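Local coordinates for protein macrophomate synthase intermolecular Diels-Alderase (Macrophoma commelinae, PDB 1IZC) that adopts the TIM-barrel fold of the HpcH/HpaI aldolase/citrate lyase family, assembles as a hexamer and binds a magnesium ion and pyruvic acid, at residues A[162-167]-A[171-176]; A[22-27]-A[151-156]; A[64-69]-A[270-275]; A[83-88]-A[96-101]. The protein carries 1 engineered substitution. All blocks are in the same frame, centred on the assembly; numbering follows the deposited sequence.

Contact 1: residues A[162-167]-A[171-176]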
loop_
_atom_site.group_PDB
_atom_site.type_symbol
_atom_site.label_atom_id
_atom_site.label_comp_id
_atom_site.label_asym_id
_atom_site.label_seq_id
_atom_site.Cartn_x
_atom_site.Cartn_y
_atom_site.Cartn_z
ATOM N N SER A 162 8.392 -14.946 27.784
ATOM C CA SER A 162 8.455 -13.737 28.605
ATOM C C SER A 162 9.664 -13.851 29.528
ATOM O O SER A 162 10.113 -14.955 29.836
ATOM C CB SER A 162 7.183 -13.606 29.458
ATOM O OG SER A 162 7.338 -12.597 30.456
ATOM N N LEU A 163 10.193 -12.717 29.968
ATOM C CA LEU A 163 11.329 -12.725 30.889
ATOM C C LEU A 163 10.825 -13.030 32.289
ATOM O O LEU A 163 11.605 -13.407 33.157
ATOM C CB LEU A 163 12.008 -11.363 30.945
ATOM C CG LEU A 163 12.700 -10.848 29.684
ATOM C CD1 LEU A 163 13.234 -9.451 29.961
ATOM C CD2 LEU A 163 13.829 -11.797 29.288
ATOM N N PHE A 164 9.525 -12.850 32.495
ATOM C CA PHE A 164 8.921 -13.063 33.810
ATOM C C PHE A 164 8.339 -14.454 33.991
ATOM O O PHE A 164 7.903 -15.083 33.036
ATOM C CB PHE A 164 7.844 -12.006 34.054
ATOM C CG PHE A 164 8.369 -10.606 33.994
ATOM C CD1 PHE A 164 8.532 -9.961 32.772
ATOM C CD2 PHE A 164 8.785 -9.961 35.156
ATOM C CE1 PHE A 164 9.110 -8.692 32.709
ATOM C CE2 PHE A 164 9.363 -8.692 35.106
ATOM C CZ PHE A 164 9.528 -8.056 33.880
ATOM N N PRO A 165 8.328 -14.953 35.242
ATOM C CA PRO A 165 7.800 -16.283 35.582
ATOM C C PRO A 165 6.297 -16.389 35.360
ATOM O O PRO A 165 5.561 -15.436 35.619
ATOM C CB PRO A 165 8.140 -16.434 37.071
ATOM C CG PRO A 165 9.229 -15.443 37.312
ATOM C CD PRO A 165 8.858 -14.276 36.438
ATOM N N ASN A 166 5.853 -17.555 34.895
ATOM C CA ASN A 166 4.436 -17.821 34.654
ATOM C C ASN A 166 3.730 -16.603 34.091
ATOM O O ASN A 166 2.709 -16.160 34.622
ATOM C CB ASN A 166 3.754 -18.240 35.960
ATOM C CG ASN A 166 4.509 -19.337 36.679
ATOM O OD1 ASN A 166 4.666 -20.447 36.160
ATOM N ND2 ASN A 166 4.989 -19.033 37.881
ATOM N N ASP A 167 4.271 -16.076 32.999
ATOM C CA ASP A 167 3.714 -14.890 32.364
ATOM C C ASP A 167 3.460 -15.184 30.884
ATOM O O ASP A 167 3.972 -14.484 30.009
ATOM C CB ASP A 167 4.717 -13.743 32.538
ATOM C CG ASP A 167 4.177 -12.406 32.076
ATOM O OD1 ASP A 167 3.011 -12.098 32.380
ATOM O OD2 ASP A 167 4.939 -11.659 31.418
ATOM N N VAL A 171 1.646 -10.152 30.453
ATOM C CA VAL A 171 1.023 -9.059 31.175
ATOM C C VAL A 171 2.074 -8.397 32.069
ATOM O O VAL A 171 2.076 -7.182 32.234
ATOM C CB VAL A 171 -0.144 -9.578 32.050
ATOM C CG1 VAL A 171 -0.499 -8.556 33.120
ATOM C CG2 VAL A 171 -1.352 -9.849 31.168
ATOM N N ALA A 172 2.969 -9.195 32.642
ATOM C CA ALA A 172 4.012 -8.654 33.511
ATOM C C ALA A 172 4.991 -7.842 32.671
ATOM O O ALA A 172 5.446 -6.767 33.070
ATOM C CB ALA A 172 4.753 -9.795 34.232
ATOM N N THR A 173 5.320 -8.374 31.501
ATOM C CA THR A 173 6.243 -7.691 30.599
ATOM C C THR A 173 5.716 -6.297 30.320
ATOM O O THR A 173 6.425 -5.292 30.473
ATOM C CB THR A 173 6.354 -8.446 29.272
ATOM O OG1 THR A 173 6.914 -9.735 29.520
ATOM C CG2 THR A 173 7.241 -7.675 28.286
ATOM N N SER A 174 4.454 -6.234 29.916
ATOM C CA SER A 174 3.842 -4.963 29.596
ATOM C C SER A 174 3.752 -4.004 30.772
ATOM O O SER A 174 4.106 -2.829 30.664
ATOM C CB SER A 174 2.452 -5.199 29.011
ATOM O OG SER A 174 2.558 -5.887 27.766
ATOM N N ASN A 175 3.290 -4.492 31.913
ATOM C CA ASN A 175 3.147 -3.584 33.039
ATOM C C ASN A 175 4.462 -3.167 33.707
ATOM O O ASN A 175 4.519 -2.127 34.373
ATOM C CB ASN A 175 2.154 -4.177 34.051
ATOM C CG ASN A 175 0.684 -3.981 33.622
ATOM O OD1 ASN A 175 0.390 -3.534 32.503
ATOM N ND2 ASN A 175 -0.241 -4.326 34.518
ATOM N N ASN A 176 5.522 -3.946 33.504
ATOM C CA ASN A 176 6.814 -3.626 34.094
ATOM C C ASN A 176 7.770 -2.886 33.158
ATOM O O ASN A 176 8.676 -2.203 33.618
ATOM C CB ASN A 176 7.529 -4.897 34.570
ATOM C CG ASN A 176 6.760 -5.638 35.642
ATOM O OD1 ASN A 176 6.062 -5.034 36.447
ATOM N ND2 ASN A 176 6.901 -6.953 35.667
HETATM O O HOH W 1 9.497 -9.956 29.120
#
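Asp167 lays its carboxylate across the first turn of helix 171-177. OD1 accepts a hydrogen bond from Ala172 N (2.9 Å) that is nearly straight at 172° and arrives on the syn side, somewhat out of the carboxylate plane. OD2 takes a longer, weak one from Thr173 N. With CG anti to the backbone N (chi1 -173°), the side chain of Asp167 extends toward these amides, and an acidic residue suits the place because it would probably be stabilised by the positive end of the helix dipole. Phe164 lies against the same turn: its CG is 3.7 Å from Ala172 CB, and Asn176 ND2 sits over the ring face, 3.1 Å from CE2, the amide plane turned 52° from the ring. Thr173 OG1 lies instead at the ring edge. Behind this first shell, Ser162 forms an ST turn, its OG accepting from Phe164 N at 3.0 Å while donating to the anti lone pair of Asp167 OD2 at 2.7 Å. A hydroxyl fits here because it can do both, joining the loop backbone to the carboxylate. A water then links Leu163 N to Thr173 OG1, which is also hydrogen-bonded to Asn170 OD1. Leu163 O accepts from Gln8 NE2 of the second subunit, and Lys3 of that subunit packs on Phe164.

Contact 2: residues A[22-27]-A[151-156]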
loop_
_atom_site.group_PDB
_atom_site.type_symbol
_atom_site.label_atom_id
_atom_site.label_comp_id
_atom_site.label_asym_id
_atom_site.label_seq_id
_atom_site.Cartn_x
_atom_site.Cartn_y
_atom_site.Cartn_z
ATOM N N LEU A 22 11.000 -10.125 20.450
ATOM C CA LEU A 22 11.126 -8.754 19.967
ATOM C C LEU A 22 9.832 -8.091 19.513
ATOM O O LEU A 22 9.838 -6.933 19.097
ATOM C CB LEU A 22 12.197 -8.694 18.873
ATOM C CG LEU A 22 13.593 -9.117 19.358
ATOM C CD1 LEU A 22 14.554 -9.084 18.180
ATOM C CD2 LEU A 22 14.086 -8.196 20.473
ATOM N N THR A 23 8.734 -8.834 19.610
ATOM C CA THR A 23 7.400 -8.332 19.298
ATOM C C THR A 23 6.822 -7.694 20.562
ATOM O O THR A 23 5.714 -7.150 20.549
ATOM C CB THR A 23 6.461 -9.465 18.867
ATOM O OG1 THR A 23 6.622 -10.572 19.761
ATOM C CG2 THR A 23 6.773 -9.908 17.441
ATOM N N TYR A 24 7.582 -7.771 21.653
ATOM C CA TYR A 24 7.170 -7.186 22.930
ATOM C C TYR A 24 8.120 -6.063 23.320
ATOM O O TYR A 24 9.286 -6.055 22.919
ATOM C CB TYR A 24 7.102 -8.256 24.025
ATOM C CG TYR A 24 5.805 -9.009 23.966
ATOM C CD1 TYR A 24 5.661 -10.139 23.167
ATOM C CD2 TYR A 24 4.679 -8.529 24.633
ATOM C CE1 TYR A 24 4.423 -10.773 23.031
ATOM C CE2 TYR A 24 3.440 -9.151 24.502
ATOM C CZ TYR A 24 3.318 -10.274 23.701
ATOM O OH TYR A 24 2.091 -10.911 23.583
ATOM N N PRO A 25 7.639 -5.097 24.121
ATOM C CA PRO A 25 8.512 -3.987 24.510
ATOM C C PRO A 25 9.726 -4.333 25.342
ATOM O O PRO A 25 9.658 -5.166 26.247
ATOM C CB PRO A 25 7.574 -3.053 25.273
ATOM C CG PRO A 25 6.674 -4.024 25.986
ATOM C CD PRO A 25 6.366 -5.047 24.862
ATOM N N GLY A 26 10.839 -3.686 25.015
ATOM C CA GLY A 26 12.054 -3.863 25.782
ATOM C C GLY A 26 11.852 -3.095 27.079
ATOM O O GLY A 26 10.895 -2.318 27.208
ATOM N N ASN A 27 12.752 -3.276 28.038
ATOM C CA ASN A 27 12.576 -2.617 29.332
ATOM C C ASN A 27 13.065 -1.173 29.422
ATOM O O ASN A 27 14.134 -0.896 29.987
ATOM C CB ASN A 27 13.233 -3.449 30.435
ATOM C CG ASN A 27 12.707 -3.085 31.810
ATOM O OD1 ASN A 27 12.099 -2.029 31.981
ATOM N ND2 ASN A 27 12.941 -3.951 32.794
ATOM N N PRO A 151 -5.473 -10.720 21.322
ATOM C CA PRO A 151 -5.164 -12.133 21.129
ATOM C C PRO A 151 -4.201 -12.365 19.971
ATOM O O PRO A 151 -3.509 -13.386 19.941
ATOM C CB PRO A 151 -6.535 -12.741 20.850
ATOM C CG PRO A 151 -7.181 -11.675 20.016
ATOM C CD PRO A 151 -6.813 -10.400 20.787
ATOM N N TRP A 152 -4.131 -11.409 19.039
ATOM C CA TRP A 152 -3.309 -11.565 17.839
ATOM C C TRP A 152 -1.815 -11.254 17.921
ATOM O O TRP A 152 -1.101 -11.452 16.940
ATOM C CB TRP A 152 -3.880 -10.730 16.688
ATOM C CG TRP A 152 -5.378 -10.587 16.665
ATOM C CD1 TRP A 152 -6.102 -9.501 17.069
ATOM C CD2 TRP A 152 -6.327 -11.543 16.180
ATOM N NE1 TRP A 152 -7.443 -9.719 16.863
ATOM C CE2 TRP A 152 -7.611 -10.965 16.320
ATOM C CE3 TRP A 152 -6.219 -12.830 15.636
ATOM C CZ2 TRP A 152 -8.780 -11.630 15.936
ATOM C CZ3 TRP A 152 -7.388 -13.496 15.251
ATOM C CH2 TRP A 152 -8.650 -12.891 15.405
ATOM N N THR A 153 -1.351 -10.781 19.070
ATOM C CA THR A 153 0.056 -10.412 19.235
ATOM C C THR A 153 0.977 -11.587 19.520
ATOM O O THR A 153 2.196 -11.482 19.368
ATOM C CB THR A 153 0.230 -9.411 20.382
ATOM O OG1 THR A 153 -0.269 -9.993 21.595
ATOM C CG2 THR A 153 -0.533 -8.123 20.087
ATOM N N PHE A 154 0.396 -12.702 19.936
ATOM C CA PHE A 154 1.185 -13.879 20.270
ATOM C C PHE A 154 0.440 -15.146 19.893
ATOM O O PHE A 154 -0.653 -15.093 19.341
ATOM C CB PHE A 154 1.480 -13.892 21.768
ATOM C CG PHE A 154 0.253 -14.083 22.623
ATOM C CD1 PHE A 154 -0.747 -13.115 22.654
ATOM C CD2 PHE A 154 0.078 -15.249 23.361
ATOM C CE1 PHE A 154 -1.904 -13.308 23.406
ATOM C CE2 PHE A 154 -1.081 -15.452 24.118
ATOM C CZ PHE A 154 -2.073 -14.476 24.138
ATOM N N SER A 155 1.043 -16.287 20.192
ATOM C CA SER A 155 0.428 -17.570 19.892
ATOM C C SER A 155 0.670 -18.477 21.088
ATOM O O SER A 155 1.797 -18.885 21.350
ATOM C CB SER A 155 1.050 -18.183 18.638
ATOM O OG SER A 155 0.373 -19.377 18.297
ATOM N N PRO A 156 -0.392 -18.791 21.841
ATOM C CA PRO A 156 -0.291 -19.652 23.024
ATOM C C PRO A 156 0.463 -20.957 22.786
ATOM O O PRO A 156 0.121 -21.712 21.871
ATOM C CB PRO A 156 -1.759 -19.892 23.396
ATOM C CG PRO A 156 -2.397 -18.603 23.005
ATOM C CD PRO A 156 -1.779 -18.340 21.640
HETATM O O HOH W 2 4.516 -12.302 19.436
#
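Tyr24 reaches across to Thr153 and Phe154 with the far end of its ring, and the tight part of the contact gathers around its hydroxyl. Tyr24 OH lies 3.2 Å from Thr153 OG1, the two side chains crossing at about a right angle. It is also 3.5 Å from Phe154 CB, which stands at the edge of the tyrosine ring, near its plane. Phe154 holds CG between its backbone N and carbonyl carbon (chi1 67°), a crowded position that turns the far end of its ring away from Tyr24; the ring meets that of Phe149 at a steep angle. Tyrosine suits this place because its length spans the gap between two loops while its end remains polar enough to sit beside a threonine hydroxyl. The other flank is looser. There Thr23 and Thr153 are linked through a water, which stands 2.7 Å from Thr23 OG1 and donates to Thr153 O, bridging a side chain on one segment and the backbone of the other. On either side of Thr153 in the chain, the loop is hydrogen-bonded to the third subunit: Trp152 NE1 to Asp70 OD2, and Phe154 O from Trp278 NE1, both residues of that subunit. Asp70 is the residue that pairs with Arg101 of the pyruvic acid pocket within a chain, so the long loop following helix 129-139 of this TIM barrel appears to reach a neighbour's ligand site.

Contact 3: residues A[64-69]-A[270-275]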
loop_
_atom_site.group_PDB
_atom_site.type_symbol
_atom_site.label_atom_id
_atom_site.label_comp_id
_atom_site.label_asym_id
_atom_site.label_seq_id
_atom_site.Cartn_x
_atom_site.Cartn_y
_atom_site.Cartn_z
ATOM N N PRO A 64 20.528 2.876 17.473
ATOM C CA PRO A 64 20.286 3.954 18.434
ATOM C C PRO A 64 19.727 3.310 19.705
ATOM O O PRO A 64 19.230 2.180 19.661
ATOM C CB PRO A 64 19.231 4.801 17.732
ATOM C CG PRO A 64 18.400 3.750 17.059
ATOM C CD PRO A 64 19.486 2.859 16.432
ATOM N N ASP A 65 19.817 4.012 20.831
ATOM C CA ASP A 65 19.280 3.472 22.075
ATOM C C ASP A 65 17.755 3.441 21.996
ATOM O O ASP A 65 17.106 2.697 22.720
ATOM C CB ASP A 65 19.738 4.315 23.272
ATOM C CG ASP A 65 21.242 4.243 23.496
ATOM O OD1 ASP A 65 21.837 3.190 23.166
ATOM O OD2 ASP A 65 21.820 5.226 24.014
ATOM N N PHE A 66 17.187 4.273 21.127
ATOM C CA PHE A 66 15.746 4.275 20.913
ATOM C C PHE A 66 15.387 4.943 19.596
ATOM O O PHE A 66 16.162 5.732 19.062
ATOM C CB PHE A 66 14.991 4.995 22.057
ATOM C CG PHE A 66 15.238 6.491 22.136
ATOM C CD1 PHE A 66 14.539 7.383 21.321
ATOM C CD2 PHE A 66 16.158 7.004 23.046
ATOM C CE1 PHE A 66 14.747 8.764 21.417
ATOM C CE2 PHE A 66 16.380 8.386 23.157
ATOM C CZ PHE A 66 15.674 9.268 22.345
ATOM N N VAL A 67 14.214 4.598 19.073
ATOM C CA VAL A 67 13.687 5.235 17.869
ATOM C C VAL A 67 12.408 5.859 18.412
ATOM O O VAL A 67 11.584 5.169 19.013
ATOM C CB VAL A 67 13.325 4.220 16.760
ATOM C CG1 VAL A 67 12.666 4.963 15.584
ATOM C CG2 VAL A 67 14.593 3.505 16.277
ATOM N N TRP A 68 12.276 7.167 18.236
ATOM C CA TRP A 68 11.135 7.937 18.713
ATOM C C TRP A 68 10.230 8.163 17.505
ATOM O O TRP A 68 10.546 8.964 16.631
ATOM C CB TRP A 68 11.669 9.265 19.255
ATOM C CG TRP A 68 10.734 10.111 20.029
ATOM C CD1 TRP A 68 10.527 10.082 21.381
ATOM C CD2 TRP A 68 9.939 11.186 19.522
ATOM N NE1 TRP A 68 9.654 11.083 21.746
ATOM C CE2 TRP A 68 9.276 11.772 20.622
ATOM C CE3 TRP A 68 9.728 11.716 18.243
ATOM C CZ2 TRP A 68 8.408 12.866 20.481
ATOM C CZ3 TRP A 68 8.863 12.808 18.103
ATOM C CH2 TRP A 68 8.216 13.366 19.215
ATOM N N ILE A 69 9.103 7.458 17.461
ATOM C CA ILE A 69 8.185 7.579 16.331
ATOM C C ILE A 69 7.072 8.562 16.656
ATOM O O ILE A 69 6.384 8.418 17.663
ATOM C CB ILE A 69 7.586 6.206 15.975
ATOM C CG1 ILE A 69 8.721 5.209 15.718
ATOM C CG2 ILE A 69 6.658 6.328 14.757
ATOM C CD1 ILE A 69 8.248 3.788 15.417
ATOM N N ALA A 270 17.151 10.996 28.129
ATOM C CA ALA A 270 16.746 10.376 26.856
ATOM C C ALA A 270 16.779 11.540 25.892
ATOM O O ALA A 270 15.962 12.459 25.999
ATOM C CB ALA A 270 15.347 9.794 26.942
ATOM N N ILE A 271 17.730 11.509 24.961
ATOM C CA ILE A 271 17.894 12.610 24.023
ATOM C C ILE A 271 17.868 12.155 22.568
ATOM O O ILE A 271 18.607 11.252 22.193
ATOM C CB ILE A 271 19.248 13.317 24.251
ATOM C CG1 ILE A 271 19.401 13.693 25.733
ATOM C CG2 ILE A 271 19.347 14.554 23.358
ATOM C CD1 ILE A 271 20.784 14.250 26.072
ATOM N N ALA A 272 17.015 12.781 21.762
ATOM C CA ALA A 272 16.963 12.458 20.336
ATOM C C ALA A 272 18.064 13.344 19.752
ATOM O O ALA A 272 17.952 14.570 19.789
ATOM C CB ALA A 272 15.614 12.839 19.762
ATOM N N VAL A 273 19.122 12.725 19.234
ATOM C CA VAL A 273 20.249 13.482 18.705
ATOM C C VAL A 273 20.236 13.728 17.205
ATOM O O VAL A 273 21.143 14.363 16.671
ATOM C CB VAL A 273 21.593 12.820 19.103
ATOM C CG1 VAL A 273 21.716 12.783 20.640
ATOM C CG2 VAL A 273 21.690 11.427 18.520
ATOM N N GLN A 274 19.214 13.224 16.529
ATOM C CA GLN A 274 19.077 13.422 15.088
ATOM C C GLN A 274 17.588 13.230 14.785
ATOM O O GLN A 274 16.879 12.553 15.532
ATOM C CB GLN A 274 19.955 12.400 14.357
ATOM C CG GLN A 274 20.542 12.823 13.013
ATOM C CD GLN A 274 20.805 14.313 12.881
ATOM O OE1 GLN A 274 19.909 15.077 12.514
ATOM N NE2 GLN A 274 22.028 14.733 13.173
ATOM N N PHE A 275 17.114 13.849 13.709
ATOM C CA PHE A 275 15.710 13.779 13.316
ATOM C C PHE A 275 15.760 13.394 11.846
ATOM O O PHE A 275 16.465 14.040 11.058
ATOM C CB PHE A 275 15.089 15.155 13.555
ATOM C CG PHE A 275 15.550 15.777 14.853
ATOM C CD1 PHE A 275 16.819 16.360 14.946
ATOM C CD2 PHE A 275 14.786 15.654 16.008
ATOM C CE1 PHE A 275 17.324 16.802 16.173
ATOM C CE2 PHE A 275 15.278 16.092 17.244
ATOM C CZ PHE A 275 16.551 16.664 17.328
#
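Phe66, at the start of strand 66-70 of the TIM barrel, reaches past strand 43-48 to the backbone of Ile271 on the last strand. Strands 66-70 and 271-275 are not neighbours in the sheet, since strand 43-48 lies between them, and the contact therefore rests on one large side chain rather than on strand pairing. The apolar part is modest: CE2 of Phe66 lies 4.2 Å from Ala270 CB, and its CZ is 4.4 Å from Ala272 CB. Alanine suits positions 270 and 272, because a methyl leaves room for the ring to come up to the chain itself. Contacts with the backbone are closer. CZ of Phe66 is 3.5 Å from Ile271 O, while Ile271 N lies at the ring edge, in its plane, 3.9 Å from CE2. With chi1 at 67°, CG of Phe66 stands between its backbone N and carbonyl carbon, and the ring is directed at strand 271-275; Leu43 and Ile99 pack on it from the two adjoining strands. The side chain of Ile271 starts away from Phe66 and touches Thr42 and Ala254. Polar side chains of the two segments bond outward, to another subunit. Asp65 OD1 makes a salt bridge with Arg292 of the fourth subunit, and Gln274 NE2 bonds Ser287 OG of that subunit. Gln274 OE1 accepts from Phe275 N at 3.3 Å, the donor tilted 32° from the carbonyl plane.

Contact 4: residues A[83-88]-A[96-101]. With PYR (pyruvic acid), chain C.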
loop_
_atom_site.group_PDB
_atom_site.type_symbol
_atom_site.label_atom_id
_atom_site.label_comp_id
_atom_site.label_asym_id
_atom_site.label_seq_id
_atom_site.Cartn_x
_atom_site.Cartn_y
_atom_site.Cartn_z
ATOM N N ASP A 83 4.213 -1.989 11.720
ATOM C CA ASP A 83 5.395 -2.535 11.065
ATOM C C ASP A 83 6.661 -1.761 11.395
ATOM O O ASP A 83 7.740 -2.355 11.480
ATOM C CB ASP A 83 5.207 -2.571 9.538
ATOM C CG ASP A 83 4.201 -3.635 9.087
ATOM O OD1 ASP A 83 3.792 -4.478 9.903
ATOM O OD2 ASP A 83 3.833 -3.638 7.895
ATOM N N ALA A 84 6.545 -0.447 11.588
ATOM C CA ALA A 84 7.715 0.366 11.898
ATOM C C ALA A 84 8.214 0.014 13.301
ATOM O O ALA A 84 9.418 -0.108 13.541
ATOM C CB ALA A 84 7.358 1.869 11.822
ATOM N N ILE A 85 7.286 -0.178 14.229
ATOM C CA ILE A 85 7.685 -0.513 15.593
ATOM C C ILE A 85 8.389 -1.877 15.590
ATOM O O ILE A 85 9.457 -2.035 16.196
ATOM C CB ILE A 85 6.466 -0.507 16.532
ATOM C CG1 ILE A 85 5.934 0.934 16.637
ATOM C CG2 ILE A 85 6.871 -1.020 17.934
ATOM C CD1 ILE A 85 4.583 1.060 17.372
ATOM N N HIS A 86 7.806 -2.850 14.894
ATOM C CA HIS A 86 8.423 -4.174 14.785
ATOM C C HIS A 86 9.803 -4.030 14.139
ATOM O O HIS A 86 10.775 -4.602 14.608
ATOM C CB HIS A 86 7.612 -5.108 13.887
ATOM C CG HIS A 86 6.475 -5.793 14.577
ATOM N ND1 HIS A 86 5.651 -6.685 13.927
ATOM C CD2 HIS A 86 6.035 -5.731 15.857
ATOM C CE1 HIS A 86 4.752 -7.148 14.779
ATOM N NE2 HIS A 86 4.964 -6.584 15.958
ATOM N N ALA A 87 9.884 -3.284 13.043
ATOM C CA ALA A 87 11.183 -3.141 12.370
ATOM C C ALA A 87 12.258 -2.510 13.259
ATOM O O ALA A 87 13.421 -2.945 13.244
ATOM C CB ALA A 87 11.027 -2.334 11.081
ATOM N N ALA A 88 11.894 -1.486 14.025
ATOM C CA ALA A 88 12.877 -0.845 14.907
ATOM C C ALA A 88 13.488 -1.849 15.880
ATOM O O ALA A 88 14.705 -1.887 16.076
ATOM C CB ALA A 88 12.226 0.298 15.697
ATOM N N SER A 96 17.402 -1.205 20.092
ATOM C CA SER A 96 16.654 0.045 20.003
ATOM C C SER A 96 15.250 -0.034 20.574
ATOM O O SER A 96 14.365 -0.647 19.983
ATOM C CB SER A 96 16.551 0.503 18.547
ATOM O OG SER A 96 17.839 0.539 17.947
ATOM N N LEU A 97 15.040 0.602 21.718
ATOM C CA LEU A 97 13.709 0.615 22.312
ATOM C C LEU A 97 12.849 1.571 21.484
ATOM O O LEU A 97 13.377 2.453 20.805
ATOM C CB LEU A 97 13.796 1.098 23.754
ATOM C CG LEU A 97 14.689 0.185 24.592
ATOM C CD1 LEU A 97 14.782 0.733 26.000
ATOM C CD2 LEU A 97 14.121 -1.240 24.583
ATOM N N VAL A 98 11.530 1.409 21.538
ATOM C CA VAL A 98 10.665 2.279 20.759
ATOM C C VAL A 98 9.779 3.144 21.632
ATOM O O VAL A 98 9.105 2.648 22.536
ATOM C CB VAL A 98 9.754 1.468 19.798
ATOM C CG1 VAL A 98 8.822 2.414 19.049
ATOM C CG2 VAL A 98 10.597 0.667 18.830
ATOM N N ILE A 99 9.812 4.447 21.368
ATOM C CA ILE A 99 8.986 5.418 22.088
ATOM C C ILE A 99 8.077 6.017 21.028
ATOM O O ILE A 99 8.532 6.346 19.916
ATOM C CB ILE A 99 9.851 6.524 22.719
ATOM C CG1 ILE A 99 10.772 5.900 23.774
ATOM C CG2 ILE A 99 8.959 7.602 23.348
ATOM C CD1 ILE A 99 11.930 6.812 24.198
ATOM N N VAL A 100 6.798 6.161 21.352
ATOM C CA VAL A 100 5.866 6.689 20.381
ATOM C C VAL A 100 5.111 7.866 20.945
ATOM O O VAL A 100 4.570 7.784 22.049
ATOM C CB VAL A 100 4.816 5.621 19.954
ATOM C CG1 VAL A 100 3.829 6.234 18.953
ATOM C CG2 VAL A 100 5.512 4.425 19.332
ATOM N N ARG A 101 5.124 8.979 20.220
ATOM C CA ARG A 101 4.322 10.114 20.658
ATOM C C ARG A 101 3.016 9.949 19.903
ATOM O O ARG A 101 2.984 9.961 18.669
ATOM C CB ARG A 101 4.916 11.469 20.304
ATOM C CG ARG A 101 3.830 12.513 20.526
ATOM C CD ARG A 101 4.310 13.887 20.496
ATOM N NE ARG A 101 4.693 14.332 19.164
ATOM C CZ ARG A 101 5.227 15.524 18.962
ATOM N NH1 ARG A 101 5.414 16.324 20.005
ATOM N NH2 ARG A 101 5.590 15.911 17.746
HETATM C C PYR C . 6.859 21.054 20.325
HETATM O O PYR C . 5.707 21.517 20.221
HETATM O OXT PYR C . 7.904 21.747 20.373
HETATM C CA PYR C . 6.878 19.546 20.391
HETATM O O3 PYR C . 5.861 18.835 20.339
HETATM C CB PYR C . 8.225 18.966 20.532
#
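Val98 carries CG1 anti to its backbone N (chi1 177°), and Ile85 holds its own CG1 anti to the carbonyl carbon (chi1 -66°), so that these branches meet at 4.0 Å between strand and helix. The other methyl of Val98, CG2, lies 3.6 Å from Ala88 CB. Farther along, Ile85 CD1 touches Val100 CG2, again at 4.0 Å. Val98 and Val100, at alternate positions, turn their branches to the helix, and the small side chain of Ala88 probably helps the axes of helix 83-88 and strand 97-101 come within 8.5 Å, running nearly antiparallel at 151°, as expected within a beta-alpha-beta unit of a TIM barrel. Where the strand begins, Ser96 CB rests beside Ala88 O, while its OG is hydrogen-bonded to Pro64 O, just before strand 66-70. Arg101, at the far end of the strand, points into the barrel; a bend at chi3 turns its guanidinium so that NH1 donates to O3 of pyruvic acid at 2.6 Å. Gln183 OE1 also bonds NH1, and Asp70 OD2 makes a salt bridge with NH2, which together fix the group's rotation. Pyruvic acid is also hydrogen-bonded to Gly210 N and Asp211 N. A donor this close to O3 would probably draw electron density toward that oxygen and polarise the CA-O3 carbonyl.

Contacts 3 and 4 belong to the barrel core and share its sheet, strands 66-70 and 97-101 being neighbours; both are largely apolar, though contact 3 sets one ring against backbone and contact 4 sets side chain against side chain, between strand and covering helix. Contact 1 lies at the surface, its centre about 22 Å from that of the chain, and relies on carboxylate, hydroxyl and water. Contact 2, buried yet peripheral, joins two loops through a few polar and aromatic atoms. It touches contact 1, where Thr173 packs on Pro25, and contact 4, where Gly26 meets Leu97. Contacts 1, 2 and 4 all reach the second subunit, and contact 2 also bonds the third, whereas contact 3 faces the fourth.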